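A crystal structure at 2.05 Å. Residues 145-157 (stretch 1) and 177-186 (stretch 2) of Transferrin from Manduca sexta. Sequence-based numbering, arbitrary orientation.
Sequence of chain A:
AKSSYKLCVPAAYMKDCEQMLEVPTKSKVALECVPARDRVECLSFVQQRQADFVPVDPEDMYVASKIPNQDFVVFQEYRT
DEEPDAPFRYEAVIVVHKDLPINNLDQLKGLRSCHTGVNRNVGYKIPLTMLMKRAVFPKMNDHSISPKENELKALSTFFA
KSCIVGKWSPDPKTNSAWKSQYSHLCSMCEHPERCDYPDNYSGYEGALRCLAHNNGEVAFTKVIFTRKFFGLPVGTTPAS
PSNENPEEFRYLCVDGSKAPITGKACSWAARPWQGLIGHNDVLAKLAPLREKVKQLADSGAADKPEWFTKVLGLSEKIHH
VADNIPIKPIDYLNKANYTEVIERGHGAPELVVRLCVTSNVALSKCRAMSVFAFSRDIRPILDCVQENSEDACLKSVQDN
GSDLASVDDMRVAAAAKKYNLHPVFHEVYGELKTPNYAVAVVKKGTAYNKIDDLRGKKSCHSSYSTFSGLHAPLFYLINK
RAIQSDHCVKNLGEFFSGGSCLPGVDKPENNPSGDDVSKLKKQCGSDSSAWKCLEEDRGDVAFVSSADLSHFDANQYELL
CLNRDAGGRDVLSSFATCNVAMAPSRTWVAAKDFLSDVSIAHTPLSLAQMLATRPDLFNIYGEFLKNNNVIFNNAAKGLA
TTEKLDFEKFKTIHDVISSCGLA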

# COMPACT_ATOMS: atom_id res chain seq x y z
N ILE A 145 -1.15 9.88 -19.45
CA ILE A 145 -1.32 8.69 -18.63
C ILE A 145 -0.31 8.70 -17.48
O ILE A 145 0.60 9.53 -17.42
CB ILE A 145 -1.18 7.40 -19.45
CG1 ILE A 145 0.19 7.35 -20.11
CG2 ILE A 145 -2.28 7.30 -20.50
CD1 ILE A 145 0.43 6.07 -20.98
N SER A 146 -0.48 7.76 -16.56
CA SER A 146 0.37 7.66 -15.40
C SER A 146 1.74 7.09 -15.73
O SER A 146 1.93 6.44 -16.76
CB SER A 146 -0.28 6.75 -14.38
OG SER A 146 -0.29 5.44 -14.90
N PRO A 147 2.72 7.30 -14.85
CA PRO A 147 4.02 6.64 -15.02
C PRO A 147 3.95 5.12 -15.15
O PRO A 147 4.71 4.55 -15.93
CB PRO A 147 4.79 7.06 -13.77
CG PRO A 147 4.24 8.45 -13.46
CD PRO A 147 2.78 8.37 -13.83
N LYS A 148 3.10 4.44 -14.37
CA LYS A 148 3.03 2.99 -14.50
C LYS A 148 2.54 2.63 -15.90
O LYS A 148 3.10 1.74 -16.56
CB LYS A 148 2.11 2.40 -13.43
CG LYS A 148 2.13 0.88 -13.36
CD LYS A 148 3.54 0.29 -13.20
CE LYS A 148 4.29 0.91 -11.99
NZ LYS A 148 5.69 0.40 -11.87
N GLU A 149 1.52 3.34 -16.40
CA GLU A 149 1.06 3.03 -17.75
C GLU A 149 2.12 3.36 -18.79
O GLU A 149 2.25 2.65 -19.79
CB GLU A 149 -0.23 3.77 -18.08
CG GLU A 149 -0.86 3.15 -19.33
CD GLU A 149 -2.23 3.68 -19.69
OE1 GLU A 149 -2.77 4.50 -18.94
OE2 GLU A 149 -2.77 3.25 -20.73
N ASN A 150 2.91 4.42 -18.57
CA ASN A 150 3.95 4.74 -19.52
C ASN A 150 4.93 3.56 -19.69
O ASN A 150 5.34 3.26 -20.81
CB ASN A 150 4.68 6.01 -19.10
CG ASN A 150 4.06 7.26 -19.74
OD1 ASN A 150 4.38 7.63 -20.88
ND2 ASN A 150 3.18 7.91 -19.00
N GLU A 151 5.30 2.90 -18.60
CA GLU A 151 6.23 1.77 -18.63
C GLU A 151 5.65 0.61 -19.39
O GLU A 151 6.34 -0.04 -20.18
CB GLU A 151 6.52 1.28 -17.21
CG GLU A 151 7.19 2.24 -16.36
CD GLU A 151 7.21 1.81 -14.90
OE1 GLU A 151 6.71 0.70 -14.54
OE2 GLU A 151 7.77 2.58 -14.11
N LEU A 152 4.39 0.27 -19.08
CA LEU A 152 3.73 -0.85 -19.73
C LEU A 152 3.52 -0.58 -21.21
O LEU A 152 3.63 -1.49 -22.04
CB LEU A 152 2.39 -1.10 -19.05
CG LEU A 152 2.45 -1.49 -17.57
CD1 LEU A 152 1.10 -1.25 -16.86
CD2 LEU A 152 2.89 -2.95 -17.45
N LYS A 153 3.20 0.66 -21.57
CA LYS A 153 3.11 1.02 -22.98
C LYS A 153 4.47 0.86 -23.63
O LYS A 153 4.60 0.22 -24.67
CB LYS A 153 2.59 2.44 -23.13
CG LYS A 153 2.41 2.89 -24.58
CD LYS A 153 1.65 4.22 -24.62
N ALA A 154 5.50 1.36 -22.95
CA ALA A 154 6.86 1.26 -23.47
C ALA A 154 7.23 -0.20 -23.69
O ALA A 154 7.73 -0.56 -24.76
CB ALA A 154 7.83 1.94 -22.50
N LEU A 155 7.01 -1.05 -22.70
CA LEU A 155 7.36 -2.45 -22.89
C LEU A 155 6.56 -3.08 -24.04
O LEU A 155 7.13 -3.74 -24.90
CB LEU A 155 7.18 -3.19 -21.58
CG LEU A 155 8.26 -2.78 -20.56
CD1 LEU A 155 7.78 -3.06 -19.15
CD2 LEU A 155 9.63 -3.49 -20.86
N SER A 156 5.24 -2.86 -24.08
CA SER A 156 4.40 -3.52 -25.08
C SER A 156 4.65 -3.00 -26.49
O SER A 156 4.27 -3.67 -27.46
CB SER A 156 2.92 -3.34 -24.77
OG SER A 156 2.58 -1.99 -24.86
N THR A 157 5.25 -1.83 -26.61
CA THR A 157 5.68 -1.26 -27.89
C THR A 157 7.10 -1.66 -28.29
O THR A 157 7.42 -1.64 -29.48
CB THR A 157 5.58 0.27 -27.79
OG1 THR A 157 4.20 0.65 -27.85
CG2 THR A 157 6.38 0.98 -28.87
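Stretch 2 177-186: AWKSQYSHLC

Stretch 1 enters as a short extended lead, Ile-145 and Ser-146, and is helical from Pro-147 to Thr-157, with the helix running on beyond Thr-157. Stretch 2 opens with the last part of a helix, Ala-177 to Gln-181. Tyr-182 then leaves helical phi/psi at -118/41. Ser-183 to Leu-185 return to helical phi/psi without the regular helical bonds. The two helices run in nearly the same direction. Their axes cross at -22° and approach to 11.3 Å, a spacing wide enough for large side chains to fill the gap. In register, Glu-149 lies across from Trp-178, with CA atoms 7.9 Å apart. The backbones are nearer at Ser-156 and Leu-185, where CA to CA is 5.8 Å. The contact buries 553 Å², both sides summed.

Ser-146 is the N-cap. Its OG accepts from Glu-149 N at 3.2 Å, and the same OG lies 3.8 Å from Trp-178 CZ2. Pro-147 points away and takes no part. Lys-148 starts toward stretch 2, and its CG packs 3.5 Å from Trp-178 CZ3. The end of the chain leads away, and its NZ forms a salt bridge with Glu-151 OE1 at 2.9 Å.

Glu-149 makes the polar link. Its extended side chain (chi1 and chi2 both t) brings OE2 within 2.6 Å of Tyr-182 OH, which donates a hydrogen bond to it. Glu-149 OE1 is 3.5 Å from Trp-178 NE1, and a water joins the two. Trp-178 NE1 donates to this water at 2.6 Å; the water's bond to Glu-149 OE1, at 3.3 Å, is weak.

Asn-150 points away from stretch 2, and Glu-151 is out of its reach. Leu-152 points toward it and fills the space between two apolar residues. Its CD1 is 3.5 Å from Trp-178 CE3, and its CD2 is 3.8 Å from Leu-185 CD1. Lys-153 points sideways. Its backbone N lies over one face of the Tyr-182 ring, and its CA is 3.6 Å from Tyr-182 CE1. The lysine is modelled only to CD.

Ala-154 points away. The CA-to-CB bond of Leu-155 points sideways, and its CB is 3.8 Å from Leu-185 CD2. Ser-156 touches both Tyr-182 and Leu-185. Its OG is at the edge of the tyrosine ring, 3.3 Å from Tyr-182 CD1, and its CB is 3.8 Å from Leu-185 CG. A second water lies between Ser-156 and His-184, 2.5 Å from Ser-156 O and 2.4 Å from His-184 ND1. Thr-157 points away, and no atom of its side chain touches stretch 2.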

# COMPACT_ATOMS: atom_id res chain seq x y z
N ALA A 177 -8.28 -3.41 -16.78
CA ALA A 177 -8.32 -2.62 -18.01
C ALA A 177 -6.95 -2.58 -18.67
O ALA A 177 -6.84 -2.60 -19.90
CB ALA A 177 -8.80 -1.20 -17.72
N TRP A 178 -5.89 -2.47 -17.88
CA TRP A 178 -4.56 -2.41 -18.46
C TRP A 178 -4.15 -3.76 -19.03
O TRP A 178 -3.46 -3.82 -20.06
CB TRP A 178 -3.54 -2.00 -17.42
CG TRP A 178 -3.51 -0.58 -17.11
CD1 TRP A 178 -4.19 0.44 -17.73
CD2 TRP A 178 -2.72 0.02 -16.10
NE1 TRP A 178 -3.86 1.64 -17.16
CE2 TRP A 178 -2.96 1.41 -16.15
CE3 TRP A 178 -1.83 -0.48 -15.15
CZ2 TRP A 178 -2.34 2.29 -15.28
CZ3 TRP A 178 -1.23 0.39 -14.30
CH2 TRP A 178 -1.47 1.76 -14.36
N LYS A 179 -4.55 -4.84 -18.37
CA LYS A 179 -4.23 -6.16 -18.87
C LYS A 179 -4.90 -6.40 -20.22
O LYS A 179 -4.33 -7.08 -21.08
CB LYS A 179 -4.68 -7.20 -17.84
CG LYS A 179 -3.86 -7.25 -16.55
CD LYS A 179 -2.51 -7.87 -16.74
CE LYS A 179 -1.79 -7.97 -15.40
NZ LYS A 179 -2.54 -8.78 -14.39
N SER A 180 -6.09 -5.83 -20.42
CA SER A 180 -6.73 -5.84 -21.74
C SER A 180 -5.96 -5.00 -22.75
O SER A 180 -5.59 -5.50 -23.82
CB SER A 180 -8.17 -5.33 -21.63
OG SER A 180 -8.89 -6.06 -20.67
N GLN A 181 -5.71 -3.72 -22.43
CA GLN A 181 -5.18 -2.80 -23.44
C GLN A 181 -3.76 -3.17 -23.87
O GLN A 181 -3.39 -2.91 -25.02
CB GLN A 181 -5.25 -1.37 -22.91
CG GLN A 181 -4.54 -0.28 -23.77
CD GLN A 181 -5.24 0.05 -25.09
OE1 GLN A 181 -6.48 0.10 -25.17
NE2 GLN A 181 -4.44 0.29 -26.14
N TYR A 182 -2.96 -3.76 -22.98
CA TYR A 182 -1.58 -4.14 -23.23
C TYR A 182 -1.41 -5.65 -23.11
O TYR A 182 -0.43 -6.16 -22.55
CB TYR A 182 -0.63 -3.40 -22.29
CG TYR A 182 -0.80 -1.89 -22.36
CD1 TYR A 182 -0.21 -1.15 -23.38
CD2 TYR A 182 -1.57 -1.22 -21.43
CE1 TYR A 182 -0.39 0.18 -23.47
CE2 TYR A 182 -1.76 0.13 -21.51
CZ TYR A 182 -1.16 0.82 -22.52
OH TYR A 182 -1.32 2.16 -22.60
N SER A 183 -2.40 -6.38 -23.63
CA SER A 183 -2.43 -7.84 -23.54
C SER A 183 -1.16 -8.49 -24.07
O SER A 183 -0.79 -9.58 -23.63
CB SER A 183 -3.64 -8.36 -24.32
OG SER A 183 -3.54 -7.93 -25.65
N HIS A 184 -0.48 -7.84 -25.02
CA HIS A 184 0.77 -8.38 -25.54
C HIS A 184 1.77 -8.68 -24.43
O HIS A 184 2.62 -9.57 -24.57
CB HIS A 184 1.40 -7.39 -26.53
CG HIS A 184 0.87 -7.51 -27.92
ND1 HIS A 184 1.21 -6.63 -28.92
CD2 HIS A 184 0.02 -8.41 -28.48
CE1 HIS A 184 0.60 -6.98 -30.04
NE2 HIS A 184 -0.12 -8.06 -29.80
N LEU A 185 1.67 -7.98 -23.30
CA LEU A 185 2.58 -8.20 -22.18
C LEU A 185 2.30 -9.51 -21.46
O LEU A 185 3.07 -9.88 -20.56
CB LEU A 185 2.47 -7.03 -21.23
CG LEU A 185 2.96 -5.71 -21.83
CD1 LEU A 185 2.72 -4.59 -20.87
CD2 LEU A 185 4.42 -5.75 -22.17
N CYS A 186 1.21 -10.19 -21.81
CA CYS A 186 0.78 -11.44 -21.19
C CYS A 186 0.73 -12.62 -22.16
O CYS A 186 0.40 -13.73 -21.73
CB CYS A 186 -0.61 -11.24 -20.57
SG CYS A 186 -0.76 -9.79 -19.45
O HOH W 1 -5.65 3.51 -17.63
O HOH W 2 3.47 -5.81 -28.53